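PDB 5B6T: glycosyl hydrolase family 62 protein from Coprinopsis cinerea, which catalyses, as an alpha-L-arabinofuranosidase, the hydrolysis of terminal alpha-L-arabinofuranoside residues, probably those that decorate the xylan chain of arabinoxylan. Local coordinates for residues Q92-L97 / Y106-D111; F223-S228 / R236-Q241. One frame throughout, in Å; residues are numbered along the deposited sequence.

Contact 1 of 2, residues Q92-L97 / Y106-D111; sequences QRLWYL and YSTNPD
Trp95 and Asn109 form an antiparallel hydrogen-bonded pair: Trp95 N donates to Asn109 O at 2.9 Å, and Asn109 N returns a bond to Trp95 O. Neither is straight; the first bends to 144° at the hydrogen. Asn109 O also lies in the plane of the indole, at its edge, 3.5 Å from Trp95 CD1. His34 meets this indole edge-to-face. Leu97 and Ser107 make the next hydrogen-bonded pair, and here the bonds are straighter, 167° for Leu97 N to Ser107 O. Leu97 CB approaches that same oxygen, while its side chain lies on the face shared with Trp95 and packs on Pro84, Val86 and Trp118. Between these pairs, on the other face, Thr108 lays its methyl CG2 over the phenol of Tyr96, 3.6 Å from the centroid and 15° off the ring normal, a CH-pi contact. Tyr106 CD2 comes to 3.6 Å from Tyr96 CE2, the two rings meeting obliquely. Tyr96 OH donates to a lone pair of Gln92 OE1 at 2.6 Å, which should restrain the phenol. Just outside the paired strands, before one begins and after the other ends, a water donates to both Arg93 O and Pro110 O. Four backbone hydrogen bonds thus set the register, while on the Tyr96 face methyl and ring contacts, rather than polar side-chain bonds, join the strands.

Contact 2 of 2, residues F223-S228 / R236-Q241; sequences FRSWTS and RALADQ
Arg224 meets Asp240 from CB to its guanidinium, the two side chains crossing obliquely. Its CB lies 3.9 Å from Asp240 CA; CG and CD each pass 3.7 Å from Asp240 O. The chain then bends at chi3 (68°), which sets NE 2.8 Å from that oxygen in a hydrogen bond. At the tip NH2 meets Asp240 OD2 at 3.0 Å, a salt bridge made from above the carboxylate plane, while NH1 donates to Arg192 O outside the segments. This side-on grip uses two nitrogens on two different oxygens. Trp226 CZ2 sits over the centre of one guanidinium face, 3.5 Å above it, and a water joins Trp226 NE1 to Asp240 OD2. Beside the salt bridge, a classic beta bulge sets two residues, Leu238 and Ala239, opposite the single Ser225: Ser225 O accepts from Leu238 N, whereas Ser225 N and OG converge on Ala239 O from the same side of its carbonyl plane, OG at 2.8 Å. Regular pairing survives between Thr227 and Arg236, where Arg236 N to Thr227 O is nearly straight (174°). Strand 236-237 is the short outermost member of its sheet, bordering strand 221-228, whose other neighbour, 207-215, packs Leu210 and His212 against Trp226.

Contact 1 precedes contact 2 in the chain, without overlap, and both belong to the GH62 catalytic domain. Their centres are 31 Å apart and their nearest atoms about 17 Å, on opposite sides of the chain's centre. Each joins the two arms of an antiparallel beta hairpin, but in different sheets: 94-100 and 104-109 are the inner strands of a four-stranded sheet, whereas 221-228 is inner and 236-237 outermost in a five-stranded one. Five such sheets are consistent with the five-bladed beta-propeller known for this family. The two hairpins, probably in different blades, each bring one side chain, Leu97 or Phe223, to within about 10 Å of bound calcium, consistent with blades arranged round a central metal site.

Contact 1 of 2, residues Q92-L97 / Y106-D111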
loop_
_atom_site.group_PDB
_atom_site.type_symbol
_atom_site.label_atom_id
_atom_site.label_comp_id
_atom_site.label_asym_id
_atom_site.label_seq_id
_atom_site.Cartn_x
_atom_site.Cartn_y
_atom_site.Cartn_z
ATOM N N GLN A 92 -8.744 -2.374 -20.519
ATOM C CA GLN A 92 -8.308 -3.704 -20.959
ATOM C C GLN A 92 -9.125 -4.837 -20.392
ATOM O O GLN A 92 -8.863 -5.996 -20.714
ATOM C CB GLN A 92 -6.846 -3.921 -20.573
ATOM C CG GLN A 92 -5.930 -2.985 -21.315
ATOM C CD GLN A 92 -4.526 -2.983 -20.785
ATOM O OE1 GLN A 92 -4.162 -3.841 -19.990
ATOM N NE2 GLN A 92 -3.732 -2.051 -21.247
ATOM N N ARG A 93 -10.046 -4.508 -19.485
ATOM C CA ARG A 93 -10.878 -5.525 -18.825
ATOM C C ARG A 93 -9.963 -6.553 -18.148
ATOM O O ARG A 93 -10.197 -7.774 -18.177
ATOM C CB ARG A 93 -11.860 -6.157 -19.831
ATOM C CG ARG A 93 -12.848 -5.125 -20.369
ATOM C CD ARG A 93 -13.623 -5.550 -21.606
ATOM N NE ARG A 93 -14.159 -6.894 -21.501
ATOM C CZ ARG A 93 -15.362 -7.227 -21.021
ATOM N NH1 ARG A 93 -16.216 -6.315 -20.550
ATOM N NH2 ARG A 93 -15.702 -8.511 -20.992
ATOM N N LEU A 94 -8.890 -6.057 -17.534
ATOM C CA LEU A 94 -7.941 -6.912 -16.820
ATOM C C LEU A 94 -7.654 -6.300 -15.454
ATOM O O LEU A 94 -7.452 -5.086 -15.362
ATOM C CB LEU A 94 -6.623 -6.962 -17.562
ATOM C CG LEU A 94 -6.511 -7.823 -18.801
ATOM C CD1 LEU A 94 -5.110 -7.617 -19.329
ATOM C CD2 LEU A 94 -6.771 -9.286 -18.464
ATOM N N TRP A 95 -7.582 -7.141 -14.429
ATOM C CA TRP A 95 -7.026 -6.752 -13.150
ATOM C C TRP A 95 -5.505 -6.763 -13.269
ATOM O O TRP A 95 -4.902 -7.611 -13.960
ATOM C CB TRP A 95 -7.452 -7.696 -12.025
ATOM C CG TRP A 95 -8.910 -7.708 -11.738
ATOM C CD1 TRP A 95 -9.841 -8.487 -12.324
ATOM C CD2 TRP A 95 -9.596 -6.914 -10.761
ATOM N NE1 TRP A 95 -11.084 -8.230 -11.782
ATOM C CE2 TRP A 95 -10.957 -7.273 -10.816
ATOM C CE3 TRP A 95 -9.186 -5.952 -9.834
ATOM C CZ2 TRP A 95 -11.910 -6.682 -10.001
ATOM C CZ3 TRP A 95 -10.147 -5.367 -9.005
ATOM C CH2 TRP A 95 -11.495 -5.734 -9.112
ATOM N N TYR A 96 -4.886 -5.778 -12.612
ATOM C CA TYR A 96 -3.441 -5.691 -12.446
ATOM C C TYR A 96 -3.100 -5.884 -10.993
ATOM O O TYR A 96 -3.853 -5.419 -10.097
ATOM C CB TYR A 96 -2.880 -4.343 -12.944
ATOM C CG TYR A 96 -2.662 -4.277 -14.425
ATOM C CD1 TYR A 96 -3.721 -4.218 -15.302
ATOM C CD2 TYR A 96 -1.375 -4.287 -14.954
ATOM C CE1 TYR A 96 -3.518 -4.203 -16.683
ATOM C CE2 TYR A 96 -1.167 -4.269 -16.310
ATOM C CZ TYR A 96 -2.228 -4.227 -17.170
ATOM O OH TYR A 96 -2.017 -4.210 -18.543
ATOM N N LEU A 97 -1.964 -6.536 -10.761
ATOM C CA LEU A 97 -1.340 -6.660 -9.440
ATOM C C LEU A 97 0.096 -6.143 -9.617
ATOM O O LEU A 97 0.891 -6.757 -10.347
ATOM C CB LEU A 97 -1.324 -8.121 -8.977
ATOM C CG LEU A 97 -0.960 -8.340 -7.513
ATOM C CD1 LEU A 97 -2.022 -7.762 -6.561
ATOM C CD2 LEU A 97 -0.721 -9.822 -7.208
ATOM N N TYR A 106 4.582 -6.215 -12.483
ATOM C CA TYR A 106 3.154 -6.437 -12.458
ATOM C C TYR A 106 2.764 -7.786 -13.035
ATOM O O TYR A 106 3.502 -8.357 -13.866
ATOM C CB TYR A 106 2.411 -5.340 -13.234
ATOM C CG TYR A 106 2.724 -5.350 -14.722
ATOM C CD1 TYR A 106 3.841 -4.664 -15.210
ATOM C CD2 TYR A 106 1.933 -6.061 -15.614
ATOM C CE1 TYR A 106 4.160 -4.682 -16.552
ATOM C CE2 TYR A 106 2.223 -6.072 -16.977
ATOM C CZ TYR A 106 3.346 -5.406 -17.419
ATOM O OH TYR A 106 3.664 -5.409 -18.766
ATOM N N SER A 107 1.615 -8.276 -12.568
ATOM C CA SER A 107 0.907 -9.417 -13.151
ATOM C C SER A 107 -0.482 -8.965 -13.580
ATOM O O SER A 107 -1.006 -7.962 -13.085
ATOM C CB SER A 107 0.785 -10.562 -12.135
ATOM O OG SER A 107 2.055 -11.039 -11.778
ATOM N N THR A 108 -1.101 -9.722 -14.463
ATOM C CA THR A 108 -2.473 -9.453 -14.857
ATOM C C THR A 108 -3.336 -10.691 -14.677
ATOM O O THR A 108 -2.827 -11.795 -14.523
ATOM C CB THR A 108 -2.590 -8.976 -16.311
ATOM O OG1 THR A 108 -2.108 -9.991 -17.201
ATOM C CG2 THR A 108 -1.809 -7.697 -16.482
ATOM N N ASN A 109 -4.646 -10.480 -14.708
ATOM C CA ASN A 109 -5.629 -11.537 -14.480
ATOM C C ASN A 109 -7.008 -11.027 -14.869
ATOM O O ASN A 109 -7.439 -9.997 -14.361
ATOM C CB ASN A 109 -5.623 -11.926 -12.988
ATOM C CG ASN A 109 -6.332 -13.230 -12.700
ATOM O OD1 ASN A 109 -7.196 -13.690 -13.459
ATOM N ND2 ASN A 109 -5.983 -13.822 -11.586
ATOM N N PRO A 110 -7.734 -11.742 -15.742
ATOM C CA PRO A 110 -9.077 -11.272 -16.058
ATOM C C PRO A 110 -10.067 -11.427 -14.916
ATOM O O PRO A 110 -11.137 -10.853 -15.006
ATOM C CB PRO A 110 -9.493 -12.154 -17.240
ATOM C CG PRO A 110 -8.658 -13.350 -17.143
ATOM C CD PRO A 110 -7.343 -12.906 -16.560
ATOM N N ASP A 111 -9.735 -12.225 -13.897
ATOM C CA ASP A 111 -10.692 -12.587 -12.827
ATOM C C ASP A 111 -10.006 -12.588 -11.466
ATOM O O ASP A 111 -9.231 -13.485 -11.163
ATOM C CB ASP A 111 -11.281 -13.971 -13.136
ATOM C CG ASP A 111 -12.273 -14.444 -12.093
ATOM O OD1 ASP A 111 -12.727 -13.613 -11.262
ATOM O OD2 ASP A 111 -12.619 -15.653 -12.190
HETATM O O HOH W 1 -12.140 -9.243 -16.998
#

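Contact 2 of 2, residues F223-S228 / R236-Q241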
loop_
_atom_site.group_PDB
_atom_site.type_symbol
_atom_site.label_atom_id
_atom_site.label_comp_id
_atom_site.label_asym_id
_atom_site.label_seq_id
_atom_site.Cartn_x
_atom_site.Cartn_y
_atom_site.Cartn_z
ATOM N N PHE A 223 1.906 7.698 9.514
ATOM C CA PHE A 223 1.584 8.257 8.205
ATOM C C PHE A 223 1.393 9.747 8.185
ATOM O O PHE A 223 0.716 10.305 9.051
ATOM C CB PHE A 223 0.321 7.590 7.585
ATOM C CG PHE A 223 0.630 6.242 7.035
ATOM C CD1 PHE A 223 0.593 5.109 7.871
ATOM C CD2 PHE A 223 1.082 6.117 5.746
ATOM C CE1 PHE A 223 0.936 3.875 7.366
ATOM C CE2 PHE A 223 1.451 4.879 5.252
ATOM C CZ PHE A 223 1.401 3.770 6.071
ATOM N N ARG A 224 1.974 10.356 7.150
ATOM C CA ARG A 224 1.762 11.755 6.806
ATOM C C ARG A 224 0.859 11.850 5.611
ATOM O O ARG A 224 0.755 10.904 4.838
ATOM C CB ARG A 224 3.106 12.427 6.522
ATOM C CG ARG A 224 4.057 12.377 7.721
ATOM C CD ARG A 224 5.436 12.923 7.426
ATOM N NE ARG A 224 5.439 14.363 7.182
ATOM C CZ ARG A 224 6.317 15.002 6.399
ATOM N NH1 ARG A 224 7.297 14.332 5.783
ATOM N NH2 ARG A 224 6.222 16.313 6.232
ATOM N N SER A 225 0.217 13.007 5.442
ATOM C CA SER A 225 -0.726 13.208 4.340
ATOM C C SER A 225 -0.622 14.598 3.747
ATOM O O SER A 225 -0.320 15.581 4.454
ATOM C CB SER A 225 -2.163 12.971 4.807
ATOM O OG SER A 225 -2.515 13.816 5.913
ATOM N N TRP A 226 -0.925 14.643 2.450
ATOM C CA TRP A 226 -0.914 15.862 1.643
ATOM C C TRP A 226 -2.048 15.784 0.656
ATOM O O TRP A 226 -2.528 14.691 0.328
ATOM C CB TRP A 226 0.384 15.981 0.832
ATOM C CG TRP A 226 1.651 16.066 1.576
ATOM C CD1 TRP A 226 2.386 17.197 1.809
ATOM C CD2 TRP A 226 2.408 14.993 2.143
ATOM N NE1 TRP A 226 3.532 16.906 2.478
ATOM C CE2 TRP A 226 3.569 15.560 2.718
ATOM C CE3 TRP A 226 2.224 13.611 2.234
ATOM C CZ2 TRP A 226 4.532 14.789 3.383
ATOM C CZ3 TRP A 226 3.194 12.862 2.882
ATOM C CH2 TRP A 226 4.324 13.448 3.417
ATOM N N THR A 227 -2.428 16.940 0.112
ATOM C CA THR A 227 -3.371 16.972 -1.021
ATOM C C THR A 227 -2.861 17.855 -2.142
ATOM O O THR A 227 -1.990 18.719 -1.930
ATOM C CB THR A 227 -4.767 17.492 -0.624
ATOM O OG1 THR A 227 -4.639 18.850 -0.153
ATOM C CG2 THR A 227 -5.380 16.628 0.478
ATOM N N SER A 228 -3.423 17.649 -3.330
ATOM C CA SER A 228 -3.050 18.396 -4.515
ATOM C C SER A 228 -4.192 18.382 -5.509
ATOM O O SER A 228 -5.007 17.463 -5.511
ATOM C CB SER A 228 -1.826 17.805 -5.204
ATOM O OG SER A 228 -1.434 18.561 -6.354
ATOM N N ARG A 236 0.435 19.812 -0.940
ATOM C CA ARG A 236 0.337 20.683 0.215
ATOM C C ARG A 236 0.022 19.850 1.442
ATOM O O ARG A 236 -0.828 18.969 1.385
ATOM C CB ARG A 236 -0.761 21.699 0.006
ATOM C CG ARG A 236 -0.794 22.738 1.106
ATOM C CD ARG A 236 -1.802 23.838 0.794
ATOM N NE ARG A 236 -3.174 23.392 0.819
ATOM C CZ ARG A 236 -4.214 24.143 0.435
ATOM N NH1 ARG A 236 -5.426 23.629 0.510
ATOM N NH2 ARG A 236 -4.033 25.374 -0.031
ATOM N N ALA A 237 0.693 20.128 2.552
ATOM C CA ALA A 237 0.459 19.377 3.791
ATOM C C ALA A 237 -1.016 19.362 4.146
ATOM O O ALA A 237 -1.714 20.377 3.986
ATOM C CB ALA A 237 1.278 19.965 4.960
ATOM N N LEU A 238 -1.509 18.207 4.597
ATOM C CA LEU A 238 -2.838 18.082 5.137
ATOM C C LEU A 238 -2.605 17.816 6.614
ATOM O O LEU A 238 -2.484 18.787 7.408
ATOM C CB LEU A 238 -3.635 16.988 4.414
ATOM C CG LEU A 238 -5.094 16.828 4.861
ATOM C CD1 LEU A 238 -5.907 18.053 4.439
ATOM C CD2 LEU A 238 -5.694 15.555 4.311
ATOM N N ALA A 239 -2.456 16.548 6.999
ATOM C CA ALA A 239 -2.067 16.176 8.356
ATOM C C ALA A 239 -0.722 15.472 8.251
ATOM O O ALA A 239 -0.622 14.285 7.927
ATOM C CB ALA A 239 -3.118 15.288 8.992
ATOM N N ASP A 240 0.351 16.224 8.457
ATOM C CA ASP A 240 1.717 15.732 8.117
ATOM C C ASP A 240 2.733 15.937 9.239
ATOM O O ASP A 240 3.941 15.874 9.009
ATOM C CB ASP A 240 2.207 16.361 6.809
ATOM C CG ASP A 240 2.800 17.737 7.012
ATOM O OD1 ASP A 240 2.224 18.487 7.840
ATOM O OD2 ASP A 240 3.823 18.047 6.357
ATOM N N GLN A 241 2.245 16.138 10.470
ATOM C CA GLN A 241 3.135 16.361 11.599
ATOM C C GLN A 241 2.842 15.383 12.717
ATOM O O GLN A 241 1.738 14.843 12.823
ATOM C CB GLN A 241 3.012 17.814 12.078
ATOM C CG GLN A 241 3.345 18.854 11.008
ATOM C CD GLN A 241 4.791 18.793 10.533
ATOM O OE1 GLN A 241 5.701 18.383 11.283
ATOM N NE2 GLN A 241 5.015 19.147 9.269
HETATM O O HOH W 2 5.102 18.957 3.904
HETATM O O HOH W 3 -3.640 20.483 1.922
#